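Local coordinates for probable 3-hydroxyisobutyrate dehydrogenase (Pseudomonas aeruginosa, PDB 3OBB), which catalyses the NAD-dependent oxidation of L-serine and methyl-L-serine, possibly in serine catabolism, and has low activity toward beta-hydroxyisobutyrate, at residues 13-18 and 125-131; 173-178 and 249-254; 237-243 and 283-289; 243-247 and 274-278. All coordinates share one frame; numbering follows the deposited sequence.

Contact 1: 13-18 and 125-131; sequences HMGAPM and GGTAGAA. With ACT (acetate ion), chain B; EDO (1,2-ethanediol), chain E.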
loop_
_atom_site.group_PDB
_atom_site.type_symbol
_atom_site.label_atom_id
_atom_site.label_comp_id
_atom_site.label_asym_id
_atom_site.label_seq_id
_atom_site.Cartn_x
_atom_site.Cartn_y
_atom_site.Cartn_z
ATOM N N HIS A 13 -7.616 2.913 31.999
ATOM C CA HIS A 13 -8.161 4.095 31.338
ATOM C C HIS A 13 -9.677 4.013 31.131
ATOM O O HIS A 13 -10.408 4.982 31.362
ATOM C CB HIS A 13 -7.489 4.211 29.954
ATOM C CG HIS A 13 -7.323 5.612 29.466
ATOM N ND1 HIS A 13 -7.549 5.973 28.148
ATOM C CD2 HIS A 13 -6.947 6.746 30.116
ATOM C CE1 HIS A 13 -7.311 7.267 28.004
ATOM N NE2 HIS A 13 -6.938 7.759 29.179
HETATM N N MSE A 14 -10.113 2.845 30.671
HETATM C CA MSE A 14 -11.503 2.588 30.401
HETATM C C MSE A 14 -12.194 1.900 31.588
HETATM O O MSE A 14 -13.336 2.251 31.931
HETATM C CB MSE A 14 -11.606 1.744 29.145
HETATM C CG MSE A 14 -10.937 2.388 27.928
HETATM SE SE MSE A 14 -11.919 3.939 27.344
HETATM C CE MSE A 14 -13.462 3.032 26.569
ATOM N N GLY A 15 -11.504 0.941 32.214
ATOM C CA GLY A 15 -12.067 0.184 33.324
ATOM C C GLY A 15 -12.508 1.047 34.508
ATOM O O GLY A 15 -13.617 0.880 35.058
ATOM N N ALA A 16 -11.648 1.963 34.923
ATOM C CA ALA A 16 -11.985 2.815 36.072
ATOM C C ALA A 16 -13.313 3.581 35.897
ATOM O O ALA A 16 -14.211 3.425 36.726
ATOM C CB ALA A 16 -10.831 3.772 36.436
ATOM N N PRO A 17 -13.447 4.397 34.840
ATOM C CA PRO A 17 -14.717 5.128 34.735
ATOM C C PRO A 17 -15.931 4.235 34.456
ATOM O O PRO A 17 -17.029 4.566 34.896
ATOM C CB PRO A 17 -14.488 6.124 33.566
ATOM C CG PRO A 17 -13.374 5.559 32.776
ATOM C CD PRO A 17 -12.516 4.740 33.747
HETATM N N MSE A 18 -15.741 3.127 33.745
HETATM C CA MSE A 18 -16.825 2.159 33.530
HETATM C C MSE A 18 -17.301 1.576 34.864
HETATM O O MSE A 18 -18.497 1.505 35.103
HETATM C CB MSE A 18 -16.400 1.023 32.582
HETATM C CG MSE A 18 -16.065 1.470 31.166
HETATM SE SE MSE A 18 -15.209 0.036 30.145
HETATM C CE MSE A 18 -16.705 -1.227 30.237
ATOM N N GLY A 125 -15.737 4.365 21.880
ATOM C CA GLY A 125 -15.961 5.613 22.557
ATOM C C GLY A 125 -14.719 5.976 23.362
ATOM O O GLY A 125 -13.759 5.192 23.519
ATOM N N GLY A 126 -14.701 7.172 23.887
ATOM C CA GLY A 126 -13.485 7.551 24.538
ATOM C C GLY A 126 -13.404 7.200 25.999
ATOM O O GLY A 126 -14.366 6.761 26.610
ATOM N N THR A 127 -12.224 7.452 26.550
ATOM C CA THR A 127 -12.050 7.665 27.967
ATOM C C THR A 127 -13.167 8.590 28.430
ATOM O O THR A 127 -13.669 8.468 29.546
ATOM C CB THR A 127 -10.661 8.276 28.196
ATOM O OG1 THR A 127 -9.960 7.497 29.148
ATOM C CG2 THR A 127 -10.689 9.795 28.616
ATOM N N ALA A 128 -13.527 9.520 27.546
ATOM C CA ALA A 128 -14.658 10.450 27.689
ATOM C C ALA A 128 -16.022 9.737 27.628
ATOM O O ALA A 128 -16.933 10.061 28.387
ATOM C CB ALA A 128 -14.586 11.525 26.561
ATOM N N GLY A 129 -16.172 8.806 26.684
ATOM C CA GLY A 129 -17.393 8.000 26.596
ATOM C C GLY A 129 -17.544 7.127 27.824
ATOM O O GLY A 129 -18.619 7.011 28.406
ATOM N N ALA A 130 -16.437 6.528 28.234
ATOM C CA ALA A 130 -16.442 5.698 29.418
ATOM C C ALA A 130 -16.876 6.515 30.628
ATOM O O ALA A 130 -17.723 6.044 31.401
ATOM C CB ALA A 130 -15.095 5.090 29.636
ATOM N N ALA A 131 -16.319 7.722 30.781
ATOM C CA ALA A 131 -16.657 8.576 31.920
ATOM C C ALA A 131 -18.093 9.018 31.897
ATOM O O ALA A 131 -18.743 8.956 32.919
ATOM C CB ALA A 131 -15.748 9.767 32.014
HETATM C C ACT B . -8.630 4.026 25.292
HETATM O O ACT B . -8.633 5.170 24.773
HETATM O OXT ACT B . -8.033 3.918 26.395
HETATM C CH3 ACT B . -9.294 2.856 24.626
HETATM C C1 EDO E . -3.457 2.197 32.306
HETATM O O1 EDO E . -4.023 3.476 32.638
HETATM C C2 EDO E . -3.894 1.733 30.908
HETATM O O2 EDO E . -5.324 1.596 30.779
#
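The imidazole of His-13 meets Thr-127 over one of its faces and an acetate ion at its edge. Thr-127 CB stands 3.9 Å from the centroid of the His-13 ring and 27° off the ring normal, a CH-pi contact displaced toward the rim; the two side chains cross at about a right angle. The threonine hydroxyl is modelled too near the ring, which makes its exact placement doubtful. At the edge, His-13 ND1 donates to acetate OXT over 2.7 Å, a fairly straight bond (162°) that is consistent with the ring's orientation in this crystal. The backbone N of His-13 gives an almost straight bond to 1,2-ethanediol O2. Both small molecules probably come from the crystallisation liquor.

Next along the chain, the selenomethionine Met-14 bends at chi2 and chi3, a curl that sets its SE 3.6 Å from Thr-127 N and leaves CE 4.0 Å from Ala-130 CB. Ala-130 CB is the shared apolar surface: Pro-17 CG touches it at 3.6 Å and Met-18 CG at 4.0 Å. Pro-17 also sets its CB 3.7 Å from the CA of Ala-131, the residue after Ala-130. Leu-135 of strand 135-140 packs against Met-14, Met-18 and Ala-130.

Residues 13-18 belong to the NAD(+)-binding site, and Gly-15 ends a pattern consistent with the glycine-rich turn of a Rossmann fold. The contact seats the start of helix 15-24 against the short helix 127-132 of the same domain.

Contact 2: 173-178 and 249-254; sequences KVCNNQ and DLGLAQ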
loop_
_atom_site.group_PDB
_atom_site.type_symbol
_atom_site.label_atom_id
_atom_site.label_comp_id
_atom_site.label_asym_id
_atom_site.label_seq_id
_atom_site.Cartn_x
_atom_site.Cartn_y
_atom_site.Cartn_z
ATOM N N LYS A 173 -15.910 -4.972 16.333
ATOM C CA LYS A 173 -14.974 -4.009 16.929
ATOM C C LYS A 173 -13.705 -3.834 16.099
ATOM O O LYS A 173 -13.265 -2.710 15.847
ATOM C CB LYS A 173 -14.601 -4.412 18.379
ATOM C CG LYS A 173 -13.567 -3.478 19.064
ATOM C CD LYS A 173 -14.081 -2.036 19.181
ATOM C CE LYS A 173 -13.006 -1.072 19.684
ATOM N NZ LYS A 173 -12.544 -1.375 21.086
ATOM N N VAL A 174 -13.101 -4.955 15.704
ATOM C CA VAL A 174 -11.886 -4.887 14.921
ATOM C C VAL A 174 -12.134 -4.406 13.489
ATOM O O VAL A 174 -11.281 -3.773 12.911
ATOM C CB VAL A 174 -11.021 -6.204 14.973
ATOM C CG1 VAL A 174 -10.700 -6.609 16.468
ATOM C CG2 VAL A 174 -11.640 -7.374 14.120
ATOM N N CYS A 175 -13.286 -4.717 12.909
ATOM C CA CYS A 175 -13.636 -4.177 11.581
ATOM C C CYS A 175 -13.828 -2.654 11.666
ATOM O O CYS A 175 -13.346 -1.898 10.800
ATOM C CB CYS A 175 -14.933 -4.822 11.104
ATOM S SG CYS A 175 -14.705 -6.602 10.646
ATOM N N ASN A 176 -14.550 -2.224 12.709
ATOM C CA ASN A 176 -14.876 -0.826 12.913
ATOM C C ASN A 176 -13.613 -0.025 13.125
ATOM O O ASN A 176 -13.455 0.992 12.500
ATOM C CB ASN A 176 -15.796 -0.619 14.119
ATOM C CG ASN A 176 -16.046 0.842 14.389
ATOM O OD1 ASN A 176 -16.962 1.427 13.821
ATOM N ND2 ASN A 176 -15.178 1.472 15.222
ATOM N N ASN A 177 -12.732 -0.472 14.030
ATOM C CA ASN A 177 -11.511 0.280 14.314
ATOM C C ASN A 177 -10.508 0.289 13.185
ATOM O O ASN A 177 -9.820 1.302 12.980
ATOM C CB ASN A 177 -10.889 -0.082 15.672
ATOM C CG ASN A 177 -11.566 0.681 16.809
ATOM O OD1 ASN A 177 -12.754 0.967 16.693
ATOM N ND2 ASN A 177 -10.811 1.078 17.866
ATOM N N GLN A 178 -10.451 -0.805 12.425
ATOM C CA GLN A 178 -9.628 -0.810 11.227
ATOM C C GLN A 178 -10.130 0.207 10.183
ATOM O O GLN A 178 -9.341 0.917 9.533
ATOM C CB GLN A 178 -9.528 -2.198 10.614
ATOM C CG GLN A 178 -8.549 -2.223 9.443
ATOM C CD GLN A 178 -8.343 -3.634 8.873
ATOM O OE1 GLN A 178 -9.300 -4.287 8.429
ATOM N NE2 GLN A 178 -7.104 -4.092 8.869
ATOM N N ASP A 249 -5.052 -2.609 17.857
ATOM C CA ASP A 249 -6.362 -2.910 17.256
ATOM C C ASP A 249 -6.224 -3.335 15.812
ATOM O O ASP A 249 -6.882 -4.244 15.372
ATOM C CB ASP A 249 -7.274 -1.673 17.349
ATOM C CG ASP A 249 -7.871 -1.482 18.766
ATOM O OD1 ASP A 249 -7.620 -2.352 19.644
ATOM O OD2 ASP A 249 -8.597 -0.490 19.016
ATOM N N LEU A 250 -5.370 -2.648 15.072
ATOM C CA LEU A 250 -5.115 -2.984 13.673
ATOM C C LEU A 250 -4.481 -4.363 13.631
ATOM O O LEU A 250 -4.749 -5.144 12.744
ATOM C CB LEU A 250 -4.161 -1.945 13.079
ATOM C CG LEU A 250 -4.568 -0.805 12.138
ATOM C CD1 LEU A 250 -6.004 -0.831 11.534
ATOM C CD2 LEU A 250 -4.116 0.547 12.599
ATOM N N GLY A 251 -3.645 -4.668 14.614
ATOM C CA GLY A 251 -2.952 -5.966 14.663
ATOM C C GLY A 251 -3.934 -7.117 14.852
ATOM O O GLY A 251 -3.827 -8.138 14.181
ATOM N N LEU A 252 -4.901 -6.932 15.746
ATOM C CA LEU A 252 -6.005 -7.886 15.927
ATOM C C LEU A 252 -6.846 -8.084 14.655
ATOM O O LEU A 252 -7.290 -9.213 14.346
ATOM C CB LEU A 252 -6.927 -7.446 17.060
ATOM C CG LEU A 252 -6.340 -7.310 18.464
ATOM C CD1 LEU A 252 -7.392 -6.831 19.469
ATOM C CD2 LEU A 252 -5.635 -8.590 18.981
ATOM N N ALA A 253 -7.079 -6.990 13.939
ATOM C CA ALA A 253 -7.801 -7.058 12.683
ATOM C C ALA A 253 -7.044 -7.941 11.649
ATOM O O ALA A 253 -7.665 -8.757 10.951
ATOM C CB ALA A 253 -8.086 -5.648 12.148
ATOM N N GLN A 254 -5.711 -7.825 11.601
ATOM C CA GLN A 254 -4.889 -8.708 10.762
ATOM C C GLN A 254 -5.046 -10.185 11.109
ATOM O O GLN A 254 -4.987 -11.051 10.229
ATOM C CB GLN A 254 -3.404 -8.351 10.893
ATOM C CG GLN A 254 -3.080 -7.001 10.408
ATOM C CD GLN A 254 -3.452 -6.834 8.960
ATOM O OE1 GLN A 254 -4.309 -6.023 8.639
ATOM N NE2 GLN A 254 -2.837 -7.641 8.078
HETATM O O HOH W 1 -9.704 -0.122 21.420
#
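Gln-178 reaches across to three residues of helix 243-260, and its extended chain can be followed atom by atom. Gln-178 CB lies 3.9 Å from Leu-250 CD1 and close to Ala-253 CB. The first torsion swings CG away from the backbone N, and the chain runs over the opposite helix: Gln-178 CG touches Leu-250 CD1 at 3.6 Å, CD passes Ala-253 CB, and Gln-178 NE2 ends 3.4 Å from Gln-254 OE1, the two amide planes steeply inclined.

One turn back, Val-174 sets CB against Ala-253 and CG1 3.9 Å from Leu-252 CB. The polar link of the contact runs from Asn-177 ND2 to Asp-249 OD2 over 2.9 Å at 139°, arriving on the anti side and 26° out of the carboxylate plane. The same OD2 accepts from a water that also takes a bond from Lys-173 NZ; NZ itself bonds directly to Val-123 O and Thr-98 OG1.

The axes of segments 173-178 and 249-254 approach to 8.7 Å, with 123° between their N-to-C directions. This crossing of helices 168-196 and 243-260 in the C-terminal helical domain places the active-site Lys-173 beside Asp-249 by way of the water. Helix 265-279 adds Leu-271 beside Leu-250 and Gln-254, strand 135-140 brings Met-138 to Lys-173, and a second subunit packs Leu-193 on Gln-178.

Contact 3: 237-243 and 283-289; sequences YSGGFMA and AERDFSV. With ACT (acetate ion), chain D.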
loop_
_atom_site.group_PDB
_atom_site.type_symbol
_atom_site.label_atom_id
_atom_site.label_comp_id
_atom_site.label_asym_id
_atom_site.label_seq_id
_atom_site.Cartn_x
_atom_site.Cartn_y
_atom_site.Cartn_z
ATOM N N TYR A 237 -1.644 16.729 19.872
ATOM C CA TYR A 237 -1.926 15.305 19.924
ATOM C C TYR A 237 -1.708 14.694 21.312
ATOM O O TYR A 237 -1.399 13.525 21.395
ATOM C CB TYR A 237 -1.105 14.572 18.838
ATOM C CG TYR A 237 -1.368 15.173 17.471
ATOM C CD1 TYR A 237 -0.508 16.125 16.949
ATOM C CD2 TYR A 237 -2.522 14.848 16.747
ATOM C CE1 TYR A 237 -0.748 16.724 15.723
ATOM C CE2 TYR A 237 -2.768 15.428 15.490
ATOM C CZ TYR A 237 -1.860 16.367 14.989
ATOM O OH TYR A 237 -2.061 16.973 13.775
ATOM N N SER A 238 -1.915 15.455 22.394
ATOM C CA SER A 238 -1.902 14.860 23.743
ATOM C C SER A 238 -3.279 14.262 24.047
ATOM O O SER A 238 -4.300 14.783 23.569
ATOM C CB SER A 238 -1.587 15.924 24.801
ATOM O OG SER A 238 -2.565 16.966 24.737
ATOM N N GLY A 239 -3.306 13.192 24.827
ATOM C CA GLY A 239 -4.543 12.546 25.255
ATOM C C GLY A 239 -5.198 11.783 24.132
ATOM O O GLY A 239 -4.503 11.255 23.258
ATOM N N GLY A 240 -6.534 11.756 24.127
ATOM C CA GLY A 240 -7.302 11.027 23.117
ATOM C C GLY A 240 -7.086 9.515 23.138
ATOM O O GLY A 240 -7.215 8.877 24.156
ATOM N N PHE A 241 -6.744 8.936 22.007
ATOM C CA PHE A 241 -6.681 7.488 21.900
ATOM C C PHE A 241 -5.316 7.162 21.311
ATOM O O PHE A 241 -5.039 7.479 20.159
ATOM C CB PHE A 241 -7.845 7.017 21.013
ATOM C CG PHE A 241 -7.812 5.541 20.655
ATOM C CD1 PHE A 241 -7.763 5.149 19.338
ATOM C CD2 PHE A 241 -7.853 4.554 21.641
ATOM C CE1 PHE A 241 -7.766 3.742 18.982
ATOM C CE2 PHE A 241 -7.858 3.198 21.295
ATOM C CZ PHE A 241 -7.807 2.809 19.942
HETATM N N MSE A 242 -4.462 6.539 22.116
HETATM C CA MSE A 242 -3.053 6.401 21.781
HETATM C C MSE A 242 -2.846 5.676 20.464
HETATM O O MSE A 242 -3.504 4.674 20.179
HETATM C CB MSE A 242 -2.322 5.588 22.851
HETATM C CG MSE A 242 -2.428 6.112 24.256
HETATM SE SE MSE A 242 -1.077 5.285 25.435
HETATM C CE MSE A 242 -0.942 3.499 24.812
ATOM N N ALA A 243 -1.882 6.160 19.699
ATOM C CA ALA A 243 -1.453 5.511 18.465
ATOM C C ALA A 243 -1.089 4.052 18.706
ATOM O O ALA A 243 -1.325 3.187 17.847
ATOM C CB ALA A 243 -0.237 6.282 17.858
ATOM N N ALA A 283 4.009 6.653 20.159
ATOM C CA ALA A 283 3.135 5.620 20.739
ATOM C C ALA A 283 2.072 6.195 21.678
ATOM O O ALA A 283 0.914 5.780 21.626
ATOM C CB ALA A 283 3.981 4.554 21.471
ATOM N N GLU A 284 2.423 7.180 22.496
ATOM C CA GLU A 284 1.438 7.707 23.429
ATOM C C GLU A 284 0.729 8.983 22.985
ATOM O O GLU A 284 0.016 9.587 23.787
ATOM C CB GLU A 284 2.040 7.939 24.821
ATOM C CG GLU A 284 2.816 6.759 25.381
ATOM C CD GLU A 284 2.482 6.479 26.834
ATOM O OE1 GLU A 284 2.143 7.416 27.614
ATOM O OE2 GLU A 284 2.565 5.293 27.186
ATOM N N ARG A 285 0.926 9.408 21.732
ATOM C CA ARG A 285 0.155 10.533 21.211
ATOM C C ARG A 285 -1.207 10.012 20.757
ATOM O O ARG A 285 -1.395 8.789 20.516
ATOM C CB ARG A 285 0.897 11.271 20.070
ATOM C CG ARG A 285 2.279 11.825 20.475
ATOM C CD ARG A 285 2.261 13.366 20.637
ATOM N NE ARG A 285 3.629 13.895 20.661
ATOM C CZ ARG A 285 4.009 15.071 20.173
ATOM N NH1 ARG A 285 3.132 15.897 19.610
ATOM N NH2 ARG A 285 5.288 15.430 20.256
ATOM N N ASP A 286 -2.167 10.929 20.653
ATOM C CA ASP A 286 -3.456 10.570 20.075
ATOM C C ASP A 286 -3.252 10.047 18.639
ATOM O O ASP A 286 -2.395 10.561 17.904
ATOM C CB ASP A 286 -4.389 11.775 20.041
ATOM C CG ASP A 286 -5.644 11.482 19.240
ATOM O OD1 ASP A 286 -6.503 10.726 19.787
ATOM O OD2 ASP A 286 -5.745 11.958 18.060
ATOM N N PHE A 287 -4.040 9.048 18.232
ATOM C CA PHE A 287 -3.812 8.392 16.943
ATOM C C PHE A 287 -3.916 9.361 15.750
ATOM O O PHE A 287 -3.385 9.070 14.696
ATOM C CB PHE A 287 -4.743 7.167 16.761
ATOM C CG PHE A 287 -6.194 7.525 16.521
ATOM C CD1 PHE A 287 -6.929 8.237 17.485
ATOM C CD2 PHE A 287 -6.816 7.191 15.308
ATOM C CE1 PHE A 287 -8.278 8.570 17.261
ATOM C CE2 PHE A 287 -8.157 7.508 15.068
ATOM C CZ PHE A 287 -8.894 8.201 16.036
ATOM N N SER A 288 -4.589 10.510 15.893
ATOM C CA SER A 288 -4.608 11.488 14.785
ATOM C C SER A 288 -3.243 12.145 14.500
ATOM O O SER A 288 -3.087 12.848 13.503
ATOM C CB SER A 288 -5.760 12.515 14.923
ATOM O OG SER A 288 -5.556 13.427 15.986
ATOM N N VAL A 289 -2.256 11.871 15.351
ATOM C CA VAL A 289 -0.846 12.272 15.158
ATOM C C VAL A 289 -0.279 11.754 13.823
ATOM O O VAL A 289 0.739 12.268 13.301
ATOM C CB VAL A 289 0.040 11.827 16.354
ATOM C CG1 VAL A 289 0.405 10.306 16.263
ATOM C CG2 VAL A 289 1.288 12.696 16.453
HETATM C C ACT D . -8.690 13.354 26.123
HETATM O O ACT D . -7.464 13.174 25.972
HETATM O OXT ACT D . -8.999 14.488 26.532
HETATM C CH3 ACT D . -9.740 12.313 25.845
HETATM O O HOH W 2 -2.563 9.418 23.913
#
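Backbone hydrogen bonds tie Tyr-237, Phe-241 and Ala-243 to segment 283-289. Asp-286 N donates to Tyr-237 O at 2.8 Å, Phe-287 N to Phe-241 O at 2.7 Å, and Ala-243 N to Arg-285 O at 2.8 Å. The last two flank Met-242 and Asp-286, which form a single beta bridge; Met-242 CA-H also points at Arg-285 O. A water donating to both Gly-239 O and Glu-284 O adds an indirect link.

Side-chain polar bonds centre on Asp-286. Its chi1 of 171° carries the carboxylate across, and Asp-286 OD1 accepts from Phe-241 N at 2.9 Å through its anti lone pair; Tyr-221 OH is a further partner of OD1. OD2 accepts from Ser-288 N, completing an Asx turn, and from Ser-288 OG, so both oxygens of this buried carboxylate are engaged. The Asx turn leads directly into the 3-10 segment starting at Phe-287, while Met-242 is the N-cap residue of helix 243-260: the bridge thus joins two loops of the all-helical C-terminal domain just where each passes into a helical turn.

Aromatic contacts form at two places. Phe-241 directs its edge at the face of Phe-287, centroids 5.5 Å apart and planes at 75°, with CD1 as the leading atom. Over one face of Tyr-237, Val-289 CA sits 3.8 Å from the ring centroid, and Ser-288 OG lies at the ring's edge; the phenol OH bonds to Pro-223 O and Gln-298 NE2. The side chains of Met-242 and Glu-284 lie side by side, pointing the same way, with Met-242 SE 4.0 Å from Glu-284 CD.

Contact 4: 243-247 and 274-278; sequences AQLMA and YRLLL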
loop_
_atom_site.group_PDB
_atom_site.type_symbol
_atom_site.label_atom_id
_atom_site.label_comp_id
_atom_site.label_asym_id
_atom_site.label_seq_id
_atom_site.Cartn_x
_atom_site.Cartn_y
_atom_site.Cartn_z
ATOM N N ALA A 243 -1.882 6.160 19.699
ATOM C CA ALA A 243 -1.453 5.511 18.465
ATOM C C ALA A 243 -1.089 4.052 18.706
ATOM O O ALA A 243 -1.325 3.187 17.847
ATOM C CB ALA A 243 -0.237 6.282 17.858
ATOM N N GLN A 244 -0.486 3.776 19.865
ATOM C CA GLN A 244 -0.044 2.410 20.179
ATOM C C GLN A 244 -1.245 1.477 20.282
ATOM O O GLN A 244 -1.189 0.341 19.787
ATOM C CB GLN A 244 0.785 2.371 21.460
ATOM C CG GLN A 244 1.339 0.998 21.785
ATOM C CD GLN A 244 2.193 1.025 23.067
ATOM O OE1 GLN A 244 2.110 1.970 23.864
ATOM N NE2 GLN A 244 2.984 -0.023 23.277
ATOM N N LEU A 245 -2.328 1.968 20.890
ATOM C CA LEU A 245 -3.594 1.231 20.971
ATOM C C LEU A 245 -4.276 1.032 19.606
ATOM O O LEU A 245 -4.798 -0.064 19.311
ATOM C CB LEU A 245 -4.563 1.925 21.927
ATOM C CG LEU A 245 -4.178 1.912 23.411
ATOM C CD1 LEU A 245 -5.208 2.711 24.234
ATOM C CD2 LEU A 245 -4.028 0.474 23.930
HETATM N N MSE A 246 -4.295 2.082 18.781
HETATM C CA MSE A 246 -4.733 1.906 17.403
HETATM C C MSE A 246 -3.893 0.828 16.671
HETATM O O MSE A 246 -4.451 0.005 15.947
HETATM C CB MSE A 246 -4.695 3.234 16.641
HETATM C CG MSE A 246 -5.106 3.095 15.171
HETATM SE SE MSE A 246 -6.875 2.229 15.003
HETATM C CE MSE A 246 -7.802 3.908 15.047
ATOM N N ALA A 247 -2.566 0.826 16.860
ATOM C CA ALA A 247 -1.687 -0.172 16.201
ATOM C C ALA A 247 -2.023 -1.582 16.687
ATOM O O ALA A 247 -2.006 -2.535 15.909
ATOM C CB ALA A 247 -0.214 0.126 16.479
ATOM N N TYR A 274 1.057 3.278 11.042
ATOM C CA TYR A 274 1.061 3.349 12.511
ATOM C C TYR A 274 2.365 2.840 13.082
ATOM O O TYR A 274 2.896 3.423 14.026
ATOM C CB TYR A 274 -0.189 2.721 13.141
ATOM C CG TYR A 274 -1.277 3.756 13.163
ATOM C CD1 TYR A 274 -1.233 4.801 14.096
ATOM C CD2 TYR A 274 -2.293 3.770 12.191
ATOM C CE1 TYR A 274 -2.187 5.811 14.103
ATOM C CE2 TYR A 274 -3.256 4.789 12.185
ATOM C CZ TYR A 274 -3.188 5.803 13.134
ATOM O OH TYR A 274 -4.107 6.817 13.126
ATOM N N ARG A 275 2.929 1.796 12.482
ATOM C CA ARG A 275 4.186 1.285 13.013
ATOM C C ARG A 275 5.340 2.272 12.816
ATOM O O ARG A 275 6.238 2.344 13.652
ATOM C CB ARG A 275 4.501 -0.122 12.481
ATOM C CG ARG A 275 3.460 -1.117 13.011
ATOM C CD ARG A 275 4.027 -2.438 13.427
ATOM N NE ARG A 275 2.979 -3.366 13.864
ATOM C CZ ARG A 275 2.726 -4.553 13.316
ATOM N NH1 ARG A 275 3.442 -4.993 12.294
ATOM N NH2 ARG A 275 1.747 -5.310 13.798
ATOM N N LEU A 276 5.287 3.024 11.709
ATOM C CA LEU A 276 6.223 4.121 11.419
ATOM C C LEU A 276 6.113 5.191 12.493
ATOM O O LEU A 276 7.097 5.699 12.956
ATOM C CB LEU A 276 5.871 4.738 10.064
ATOM C CG LEU A 276 6.712 4.420 8.812
ATOM C CD1 LEU A 276 7.381 3.026 8.772
ATOM C CD2 LEU A 276 6.000 4.780 7.484
ATOM N N LEU A 277 4.894 5.505 12.906
ATOM C CA LEU A 277 4.675 6.469 13.983
ATOM C C LEU A 277 5.318 6.000 15.273
ATOM O O LEU A 277 5.855 6.819 16.019
ATOM C CB LEU A 277 3.175 6.725 14.207
ATOM C CG LEU A 277 2.522 7.573 13.111
ATOM C CD1 LEU A 277 1.026 7.619 13.351
ATOM C CD2 LEU A 277 3.155 8.987 13.072
ATOM N N LEU A 278 5.281 4.691 15.512
ATOM C CA LEU A 278 5.875 4.108 16.710
ATOM C C LEU A 278 7.393 4.238 16.692
ATOM O O LEU A 278 7.981 4.640 17.710
ATOM C CB LEU A 278 5.440 2.655 16.927
ATOM C CG LEU A 278 3.928 2.297 16.933
ATOM C CD1 LEU A 278 3.710 0.821 17.329
ATOM C CD2 LEU A 278 3.025 3.193 17.782
HETATM O O HOH W 3 0.225 -4.319 15.877
#
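Met-246 lies over the ring of Tyr-274, its CG 3.9 Å from the ring centroid and only 12° off the normal, a well-centred CH-pi contact. A first torsion of 178° sets Met-246 CG opposite its own backbone N, which places it above the ring centre before the chain bends at chi2 and chi3. Ala-243 CB approaches Tyr-274 CD1 at 4.2 Å. Leu-278 divides its branches: CD1 meets Ala-247 CB at 4.1 Å, and CD2 rests 4.0 Å from Gln-244 CA. Ala-247 CB also reaches Tyr-274 CB, so its one methyl touches both larger side chains.

The axes of segments 243-247 and 274-278 come within 9.5 Å, a roughly antiparallel pairing (141° between N-to-C directions) of helices 243-260 and 265-279 in the C-terminal helical domain. At Ala-247 and Tyr-274 the CA atoms are 5.8 Å apart, consistent with the small alanine letting the backbones draw close.

Polar atoms find partners beyond this apolar shell. A water donates to Ala-247 O and accepts from Arg-275 NH2, lying in the guanidinium plane at its edge; Arg-275 NH1 bonds to Ser-262 O of a third subunit. Further out, Tyr-274 OH is hydrogen-bonded to Phe-287 O, while Leu-180 and Ala-181 of helix 168-196 back Met-246 and Met-184 and Ile-185 back Tyr-274.

Contact 1 comes first along the chain, within the N-terminal NAD-binding domain; contacts 2, 3 and 4 all lie in the C-terminal helical domain. Helix 243-260 carries a segment of both contact 2 and contact 4, whose centres are 13 Å apart. Contact 4 is nested inside the loop closed by contact 3, shares Ala-243 with it, and has its centre 9 Å away. The segments of contact 2 alternate with those of contacts 3 and 4. Contacts 1 and 3 touch across the domains, His-13 CE1 lying 4.2 Å from Gly-240 O, with centres 16 Å apart. The arrangement is consistent with an active site formed between the two domains.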